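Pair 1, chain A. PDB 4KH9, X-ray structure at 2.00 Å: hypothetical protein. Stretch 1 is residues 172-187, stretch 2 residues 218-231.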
# COMPACT_ATOMS: atom_id res chain seq x y z
N HIS A 172 -2.77 2.90 -8.84
CA HIS A 172 -3.32 1.68 -9.41
C HIS A 172 -2.55 1.29 -10.65
O HIS A 172 -2.26 2.12 -11.51
CB HIS A 172 -4.82 1.85 -9.74
CG HIS A 172 -5.61 2.67 -8.77
ND1 HIS A 172 -6.14 2.11 -7.62
CD2 HIS A 172 -5.96 3.98 -8.83
CE1 HIS A 172 -6.75 3.11 -6.98
NE2 HIS A 172 -6.69 4.25 -7.69
N TYR A 173 -2.27 0.01 -10.77
CA TYR A 173 -1.57 -0.58 -11.90
C TYR A 173 -2.28 -1.83 -12.38
O TYR A 173 -3.09 -2.39 -11.66
CB TYR A 173 -0.11 -0.95 -11.49
CG TYR A 173 0.77 0.19 -11.05
CD1 TYR A 173 1.54 0.90 -11.97
CD2 TYR A 173 0.84 0.57 -9.71
CE1 TYR A 173 2.38 1.93 -11.56
CE2 TYR A 173 1.64 1.63 -9.30
CZ TYR A 173 2.42 2.30 -10.23
OH TYR A 173 3.22 3.31 -9.81
N GLN A 174 -1.92 -2.29 -13.57
CA GLN A 174 -2.44 -3.52 -14.13
C GLN A 174 -1.30 -4.35 -14.70
O GLN A 174 -0.17 -3.86 -14.82
CB GLN A 174 -3.53 -3.25 -15.19
CG GLN A 174 -4.82 -2.71 -14.61
CD GLN A 174 -6.04 -3.03 -15.46
OE1 GLN A 174 -6.21 -2.49 -16.56
NE2 GLN A 174 -6.89 -3.94 -15.00
N TYR A 175 -1.60 -5.60 -15.04
CA TYR A 175 -0.67 -6.56 -15.60
C TYR A 175 0.13 -5.94 -16.76
O TYR A 175 -0.45 -5.42 -17.70
CB TYR A 175 -1.41 -7.83 -16.06
CG TYR A 175 -0.49 -8.87 -16.64
CD1 TYR A 175 0.19 -9.77 -15.82
CD2 TYR A 175 -0.25 -8.93 -18.01
CE1 TYR A 175 1.09 -10.70 -16.36
CE2 TYR A 175 0.64 -9.85 -18.55
CZ TYR A 175 1.31 -10.73 -17.72
OH TYR A 175 2.20 -11.65 -18.25
N GLY A 176 1.46 -6.00 -16.66
CA GLY A 176 2.35 -5.49 -17.68
C GLY A 176 2.74 -4.05 -17.51
O GLY A 176 3.57 -3.57 -18.27
N ASP A 177 2.16 -3.33 -16.54
CA ASP A 177 2.58 -1.95 -16.34
C ASP A 177 3.97 -1.87 -15.73
O ASP A 177 4.36 -2.75 -14.94
CB ASP A 177 1.61 -1.20 -15.42
CG ASP A 177 0.26 -0.85 -16.04
OD1 ASP A 177 0.10 -1.03 -17.27
OD2 ASP A 177 -0.63 -0.39 -15.30
N LYS A 178 4.69 -0.81 -16.03
CA LYS A 178 5.95 -0.50 -15.40
C LYS A 178 5.68 0.44 -14.23
O LYS A 178 5.05 1.50 -14.41
CB LYS A 178 6.95 0.10 -16.38
CG LYS A 178 8.34 0.36 -15.75
CD LYS A 178 9.49 0.15 -16.75
CE LYS A 178 9.50 1.18 -17.87
NZ LYS A 178 10.69 1.06 -18.75
N LEU A 179 6.10 0.04 -13.05
CA LEU A 179 5.97 0.86 -11.85
C LEU A 179 7.24 1.69 -11.71
O LEU A 179 8.33 1.15 -11.87
CB LEU A 179 5.76 -0.04 -10.61
CG LEU A 179 5.60 0.68 -9.24
CD1 LEU A 179 4.74 -0.11 -8.33
CD2 LEU A 179 6.95 0.84 -8.56
N LYS A 180 7.10 2.97 -11.36
CA LYS A 180 8.24 3.83 -11.06
C LYS A 180 8.07 4.36 -9.62
O LYS A 180 7.01 4.86 -9.25
CB LYS A 180 8.37 4.96 -12.07
CG LYS A 180 9.63 5.79 -11.92
CD LYS A 180 9.56 6.98 -12.88
CE LYS A 180 10.75 7.88 -12.76
NZ LYS A 180 10.57 9.15 -13.52
N ALA A 181 9.11 4.20 -8.78
CA ALA A 181 9.10 4.69 -7.41
C ALA A 181 10.17 5.75 -7.21
O ALA A 181 11.19 5.74 -7.91
CB ALA A 181 9.33 3.54 -6.43
N THR A 182 9.91 6.69 -6.33
CA THR A 182 10.88 7.72 -5.95
C THR A 182 11.12 7.54 -4.47
O THR A 182 10.15 7.42 -3.72
CB THR A 182 10.39 9.12 -6.31
OG1 THR A 182 9.88 9.09 -7.65
CG2 THR A 182 11.51 10.17 -6.18
N ILE A 183 12.39 7.49 -4.07
CA ILE A 183 12.84 7.26 -2.69
C ILE A 183 13.83 8.37 -2.36
O ILE A 183 14.86 8.50 -3.02
CB ILE A 183 13.47 5.82 -2.58
CG1 ILE A 183 12.45 4.73 -2.98
CG2 ILE A 183 14.07 5.56 -1.18
CD1 ILE A 183 13.08 3.44 -3.69
N SER A 184 13.51 9.19 -1.35
CA SER A 184 14.34 10.34 -0.97
C SER A 184 14.58 10.41 0.52
O SER A 184 13.68 10.17 1.31
CB SER A 184 13.69 11.65 -1.41
OG SER A 184 12.93 11.49 -2.59
N LEU A 185 15.81 10.74 0.89
CA LEU A 185 16.19 10.91 2.28
C LEU A 185 16.36 12.41 2.54
O LEU A 185 17.19 13.05 1.89
CB LEU A 185 17.47 10.13 2.62
CG LEU A 185 17.87 10.14 4.12
CD1 LEU A 185 16.81 9.44 4.98
CD2 LEU A 185 19.22 9.46 4.32
N HIS A 186 15.59 12.95 3.51
CA HIS A 186 15.62 14.38 3.81
C HIS A 186 15.94 14.73 5.26
O HIS A 186 15.62 14.00 6.20
CB HIS A 186 14.24 15.00 3.50
CG HIS A 186 13.79 14.85 2.07
ND1 HIS A 186 14.33 15.62 1.06
CD2 HIS A 186 12.81 14.07 1.55
CE1 HIS A 186 13.69 15.26 -0.04
NE2 HIS A 186 12.75 14.35 0.22
N ASN A 187 16.50 15.94 5.42
CA ASN A 187 16.85 16.67 6.63
C ASN A 187 17.05 18.11 6.16
O ASN A 187 17.86 18.32 5.26
CB ASN A 187 18.09 16.06 7.31
CG ASN A 187 18.52 16.76 8.57
OD1 ASN A 187 19.00 17.90 8.55
ND2 ASN A 187 18.43 16.06 9.69
N SER A 218 22.38 12.79 -4.79
CA SER A 218 23.09 12.21 -3.65
C SER A 218 22.10 11.57 -2.65
O SER A 218 22.42 10.53 -2.07
CB SER A 218 23.94 13.27 -2.95
OG SER A 218 23.14 14.30 -2.40
N ASN A 219 20.89 12.14 -2.50
CA ASN A 219 19.89 11.65 -1.54
C ASN A 219 18.58 11.15 -2.21
O ASN A 219 17.61 10.92 -1.50
CB ASN A 219 19.54 12.78 -0.54
CG ASN A 219 18.79 13.92 -1.19
OD1 ASN A 219 19.07 14.36 -2.32
ND2 ASN A 219 17.73 14.36 -0.54
N VAL A 220 18.53 11.04 -3.55
CA VAL A 220 17.31 10.62 -4.25
C VAL A 220 17.62 9.44 -5.19
O VAL A 220 18.59 9.47 -5.97
CB VAL A 220 16.67 11.81 -5.04
CG1 VAL A 220 15.39 11.38 -5.75
CG2 VAL A 220 16.41 13.02 -4.13
N PHE A 221 16.74 8.43 -5.14
CA PHE A 221 16.78 7.23 -5.97
C PHE A 221 15.46 7.03 -6.67
O PHE A 221 14.41 7.30 -6.09
CB PHE A 221 17.09 5.97 -5.13
CG PHE A 221 18.57 5.78 -4.86
CD1 PHE A 221 19.23 6.55 -3.90
CD2 PHE A 221 19.31 4.84 -5.57
CE1 PHE A 221 20.60 6.39 -3.68
CE2 PHE A 221 20.67 4.66 -5.32
CZ PHE A 221 21.31 5.44 -4.38
N GLU A 222 15.53 6.50 -7.89
CA GLU A 222 14.35 6.07 -8.63
C GLU A 222 14.41 4.58 -8.80
O GLU A 222 15.49 4.03 -8.97
CB GLU A 222 14.24 6.78 -9.99
CG GLU A 222 13.87 8.25 -9.88
CD GLU A 222 13.84 8.98 -11.21
OE1 GLU A 222 14.82 8.85 -11.98
OE2 GLU A 222 12.88 9.75 -11.43
N GLY A 223 13.27 3.91 -8.73
CA GLY A 223 13.21 2.47 -8.89
C GLY A 223 12.15 2.07 -9.89
O GLY A 223 11.08 2.68 -9.92
N THR A 224 12.42 1.06 -10.73
CA THR A 224 11.42 0.55 -11.66
C THR A 224 11.33 -0.96 -11.56
O THR A 224 12.30 -1.62 -11.18
CB THR A 224 11.68 0.94 -13.13
OG1 THR A 224 12.87 0.31 -13.61
CG2 THR A 224 11.73 2.43 -13.36
N ALA A 225 10.17 -1.50 -11.95
CA ALA A 225 9.86 -2.91 -12.10
C ALA A 225 8.62 -3.07 -12.96
O ALA A 225 7.77 -2.18 -12.97
CB ALA A 225 9.65 -3.57 -10.73
N THR A 226 8.49 -4.21 -13.62
CA THR A 226 7.32 -4.60 -14.40
C THR A 226 6.43 -5.39 -13.49
O THR A 226 6.90 -6.32 -12.82
CB THR A 226 7.74 -5.42 -15.67
OG1 THR A 226 8.52 -4.56 -16.46
CG2 THR A 226 6.53 -5.91 -16.50
N LEU A 227 5.14 -5.06 -13.48
CA LEU A 227 4.20 -5.79 -12.63
C LEU A 227 3.58 -6.87 -13.48
O LEU A 227 2.87 -6.59 -14.45
CB LEU A 227 3.16 -4.83 -12.03
CG LEU A 227 3.70 -3.82 -11.02
CD1 LEU A 227 2.79 -2.64 -10.92
CD2 LEU A 227 3.89 -4.43 -9.62
N ASP A 228 3.97 -8.11 -13.21
CA ASP A 228 3.52 -9.18 -14.07
C ASP A 228 3.02 -10.37 -13.26
O ASP A 228 3.04 -11.50 -13.75
CB ASP A 228 4.65 -9.59 -15.04
CG ASP A 228 5.96 -10.03 -14.42
OD1 ASP A 228 6.04 -10.13 -13.17
OD2 ASP A 228 6.92 -10.28 -15.19
N SER A 229 2.54 -10.12 -12.03
CA SER A 229 1.93 -11.16 -11.22
C SER A 229 0.62 -11.60 -11.89
O SER A 229 -0.12 -10.74 -12.37
CB SER A 229 1.68 -10.65 -9.81
OG SER A 229 0.96 -11.59 -9.02
N GLU A 230 0.35 -12.90 -11.97
CA GLU A 230 -0.87 -13.41 -12.62
C GLU A 230 -1.92 -13.80 -11.60
O GLU A 230 -3.01 -14.24 -11.98
CB GLU A 230 -0.55 -14.61 -13.53
CG GLU A 230 0.25 -14.22 -14.76
CD GLU A 230 0.60 -15.38 -15.67
OE1 GLU A 230 -0.28 -15.82 -16.44
OE2 GLU A 230 1.76 -15.84 -15.62
N LEU A 231 -1.63 -13.60 -10.31
CA LEU A 231 -2.50 -13.96 -9.21
C LEU A 231 -3.53 -12.89 -8.90
O LEU A 231 -3.27 -11.70 -9.03
CB LEU A 231 -1.69 -14.24 -7.94
CG LEU A 231 -0.55 -15.25 -8.01
CD1 LEU A 231 0.11 -15.36 -6.66
CD2 LEU A 231 -1.04 -16.64 -8.49

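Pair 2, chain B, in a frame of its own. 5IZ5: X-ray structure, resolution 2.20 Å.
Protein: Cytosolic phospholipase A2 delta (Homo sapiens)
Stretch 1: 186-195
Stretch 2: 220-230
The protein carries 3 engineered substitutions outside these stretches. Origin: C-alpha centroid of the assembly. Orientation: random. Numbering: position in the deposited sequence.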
# COMPACT_ATOMS: atom_id res chain seq x y z
N LYS B 186 12.64 41.05 7.08
CA LYS B 186 13.94 41.14 7.72
C LYS B 186 14.97 40.30 6.95
O LYS B 186 14.90 40.17 5.71
CB LYS B 186 13.83 40.75 9.21
CG LYS B 186 14.78 41.50 10.15
CD LYS B 186 14.98 40.80 11.50
CE LYS B 186 16.36 41.09 12.08
NZ LYS B 186 16.57 40.47 13.42
N LEU B 187 15.96 39.81 7.67
CA LEU B 187 16.90 38.80 7.18
C LEU B 187 16.27 37.42 7.11
O LEU B 187 15.50 37.03 7.99
CB LEU B 187 18.09 38.72 8.13
CG LEU B 187 19.32 39.61 7.99
CD1 LEU B 187 19.13 40.67 6.91
CD2 LEU B 187 19.80 40.19 9.31
N GLU B 188 16.63 36.69 6.06
CA GLU B 188 16.26 35.29 5.93
C GLU B 188 17.51 34.41 6.11
O GLU B 188 18.48 34.54 5.36
CB GLU B 188 15.63 35.04 4.56
CG GLU B 188 14.55 33.97 4.58
CD GLU B 188 13.97 33.69 3.21
OE1 GLU B 188 14.41 34.31 2.22
OE2 GLU B 188 13.06 32.83 3.12
N LEU B 189 17.48 33.53 7.10
CA LEU B 189 18.54 32.54 7.32
C LEU B 189 18.30 31.33 6.43
O LEU B 189 17.22 30.74 6.46
CB LEU B 189 18.55 32.09 8.79
CG LEU B 189 19.50 30.94 9.16
CD1 LEU B 189 20.96 31.34 9.00
CD2 LEU B 189 19.24 30.48 10.58
N GLU B 190 19.31 30.94 5.66
CA GLU B 190 19.24 29.72 4.84
C GLU B 190 20.27 28.70 5.32
O GLU B 190 21.47 28.97 5.29
CB GLU B 190 19.47 30.04 3.36
CG GLU B 190 19.66 28.80 2.49
CD GLU B 190 19.82 29.11 1.02
OE1 GLU B 190 18.80 29.33 0.33
OE2 GLU B 190 20.98 29.12 0.54
N LEU B 191 19.78 27.53 5.74
CA LEU B 191 20.61 26.41 6.16
C LEU B 191 20.52 25.28 5.15
O LEU B 191 19.42 24.85 4.79
CB LEU B 191 20.17 25.89 7.52
CG LEU B 191 20.19 26.89 8.68
CD1 LEU B 191 19.50 26.29 9.89
CD2 LEU B 191 21.61 27.30 9.02
N VAL B 192 21.67 24.79 4.69
CA VAL B 192 21.72 23.72 3.71
C VAL B 192 22.59 22.59 4.22
O VAL B 192 23.72 22.83 4.68
CB VAL B 192 22.29 24.21 2.37
CG1 VAL B 192 22.19 23.11 1.31
CG2 VAL B 192 21.57 25.46 1.89
N LEU B 193 22.07 21.37 4.14
CA LEU B 193 22.81 20.17 4.51
C LEU B 193 22.55 19.12 3.44
O LEU B 193 21.59 18.34 3.53
CB LEU B 193 22.39 19.70 5.91
CG LEU B 193 22.97 18.42 6.54
CD1 LEU B 193 24.29 17.98 5.94
CD2 LEU B 193 23.08 18.57 8.05
N LYS B 194 23.41 19.11 2.43
CA LYS B 194 23.27 18.20 1.30
C LYS B 194 23.30 16.75 1.75
O LYS B 194 24.20 16.34 2.48
CB LYS B 194 24.39 18.40 0.27
CG LYS B 194 24.08 19.30 -0.90
CD LYS B 194 25.09 18.99 -2.01
CE LYS B 194 24.42 18.78 -3.36
NZ LYS B 194 25.30 18.04 -4.31
N GLY B 195 22.33 15.97 1.29
CA GLY B 195 22.21 14.57 1.67
C GLY B 195 21.26 14.31 2.82
O GLY B 195 20.93 13.17 3.10
N GLU B 220 29.88 12.02 3.84
CA GLU B 220 30.77 13.16 3.98
C GLU B 220 30.05 14.35 3.38
O GLU B 220 29.82 14.40 2.17
CB GLU B 220 32.09 12.95 3.26
CG GLU B 220 32.96 14.20 3.25
CD GLU B 220 34.34 13.95 2.68
OE1 GLU B 220 34.44 13.28 1.63
OE2 GLU B 220 35.33 14.42 3.28
N THR B 221 29.67 15.29 4.24
CA THR B 221 28.90 16.43 3.80
C THR B 221 29.17 17.61 4.72
O THR B 221 30.15 17.61 5.47
CB THR B 221 27.39 16.05 3.72
OG1 THR B 221 26.66 17.14 3.16
CG2 THR B 221 26.82 15.68 5.09
N GLU B 222 28.34 18.64 4.66
CA GLU B 222 28.55 19.84 5.45
C GLU B 222 27.25 20.57 5.66
O GLU B 222 26.31 20.40 4.89
CB GLU B 222 29.52 20.77 4.72
CG GLU B 222 29.07 21.15 3.32
CD GLU B 222 30.09 21.97 2.57
OE1 GLU B 222 30.24 23.15 2.91
OE2 GLU B 222 30.75 21.43 1.65
N LEU B 223 27.20 21.38 6.71
CA LEU B 223 26.12 22.34 6.89
C LEU B 223 26.64 23.71 6.49
O LEU B 223 27.65 24.18 7.04
CB LEU B 223 25.67 22.40 8.35
CG LEU B 223 24.60 23.48 8.60
CD1 LEU B 223 23.20 22.93 8.42
CD2 LEU B 223 24.76 24.10 9.98
N SER B 224 25.96 24.35 5.55
CA SER B 224 26.28 25.73 5.19
C SER B 224 25.16 26.66 5.64
O SER B 224 23.98 26.32 5.56
CB SER B 224 26.52 25.86 3.69
OG SER B 224 25.31 25.69 2.97
N GLY B 225 25.55 27.84 6.12
CA GLY B 225 24.62 28.83 6.67
C GLY B 225 24.91 30.22 6.15
O GLY B 225 26.07 30.62 6.01
N ARG B 226 23.85 30.97 5.87
CA ARG B 226 24.00 32.34 5.40
C ARG B 226 22.74 33.17 5.62
O ARG B 226 21.63 32.62 5.74
CB ARG B 226 24.42 32.39 3.93
CG ARG B 226 23.43 31.75 2.96
CD ARG B 226 23.28 32.54 1.67
NE ARG B 226 24.27 32.15 0.67
CZ ARG B 226 25.30 32.89 0.24
NH1 ARG B 226 25.54 34.11 0.71
NH2 ARG B 226 26.10 32.39 -0.69
N LEU B 227 22.93 34.48 5.67
CA LEU B 227 21.84 35.43 5.82
C LEU B 227 21.64 36.21 4.53
O LEU B 227 22.59 36.72 3.96
CB LEU B 227 22.14 36.40 6.97
CG LEU B 227 21.49 36.22 8.35
CD1 LEU B 227 20.60 34.99 8.48
CD2 LEU B 227 22.55 36.24 9.44
N ARG B 228 20.38 36.30 4.10
CA ARG B 228 20.00 37.04 2.89
C ARG B 228 18.97 38.12 3.21
O ARG B 228 18.13 37.95 4.11
CB ARG B 228 19.41 36.10 1.85
CG ARG B 228 20.37 35.72 0.74
CD ARG B 228 19.94 34.45 0.01
NE ARG B 228 21.09 33.67 -0.43
CZ ARG B 228 21.02 32.50 -1.07
NH1 ARG B 228 19.84 31.96 -1.39
NH2 ARG B 228 22.14 31.87 -1.42
N SER B 229 19.03 39.21 2.45
CA SER B 229 18.03 40.28 2.51
C SER B 229 17.67 40.75 1.09
O SER B 229 18.33 40.38 0.11
CB SER B 229 18.54 41.46 3.34
OG SER B 229 19.39 42.30 2.59
N SER B 230 16.61 41.56 0.99
CA SER B 230 16.21 42.15 -0.28
C SER B 230 17.24 43.16 -0.77
O SER B 230 17.71 43.08 -1.91
CB SER B 230 14.85 42.83 -0.13
OG SER B 230 14.83 43.69 1.00
O HOH W 1 25.60 20.84 2.22

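The two pairs put opposite chemistry on matching faces of the same two-stranded frame. In pair 1, the face of K178(A), K180(A), T182(A), E222(A), T224(A) and T226(A) is polar. The matching face in pair 2 is L189(B), L191(B), L193(B), L223(B), G225(B) and L227(B), and its leucines are buried.

The shared geometry is an antiparallel strand pair. The N-to-C directions meet at 161° in pair 1 and 172° in pair 2. Fourteen central residues superpose with an RMSD of 0.6 Å. Backbone hydrogen bonds follow the same register. A181(A) N to G223(A) O is 2.7 Å, and the matching bond from V192(B) N to S224(B) O is 2.9 Å. L179(A) and A225(A) match E190(B) and R226(B). Here A225(A) N to L179(A) O and R226(B) N to E190(B) O are both 3.2 Å, the longest backbone bonds across each pair.

K180(A) matches L191(B), and E222(A) matches L223(B). In pair 1 the lysine is extended, with all four chi angles t. Its NZ forms a salt bridge with E222(A) OE2 at 3.2 Å. In pair 2 the same two positions make an apolar contact, L191(B) CB to L223(B) CD1 at 4.3 Å. T224(A) matches G225(B). The glycine leaves room that L191(B) uses: its CD2 lies 4.1 Å from G225(B) CA. An ideal CB there would be 3.5 Å from that CD2.

The other face reverses the pattern. L179(A) and A181(A) are buried in pair 1. L179(A) CB meets L227(A) CD1 at 4.0 Å. L179(A) matches E190(B) and L227(A) matches R228(B); in pair 2 these two positions pair by charge. E190(B) OE1 lies 3.3 Å from R228(B) NH1, a salt bridge with the oxygen well out of the guanidinium plane, so no N-H points at it. A181(A) matches V192(B), which is also apolar. G223(A) matches S224(B). The serine adds a side chain over V192(B), with OG 3.4 Å from V192(B) CB.

The ends at G176(A) and L187(B) differ. In pair 1, a type II turn from Q174(A) to D177(A) leads into the strand, and G176(A) N bonds to L227(A) O at 2.7 Å. L187(B), at the matching position, packs its CG 4.0 Å from L227(B) CG. N219(A) ND2 bonds to L185(A) O at 2.8 Å. In pair 2, at positions the superposition does not match to these, T221(B) OG1 donates to K194(B) O at 2.7 Å. One water also bridges K194(B) N and E222(B) O, at 2.8 Å from each.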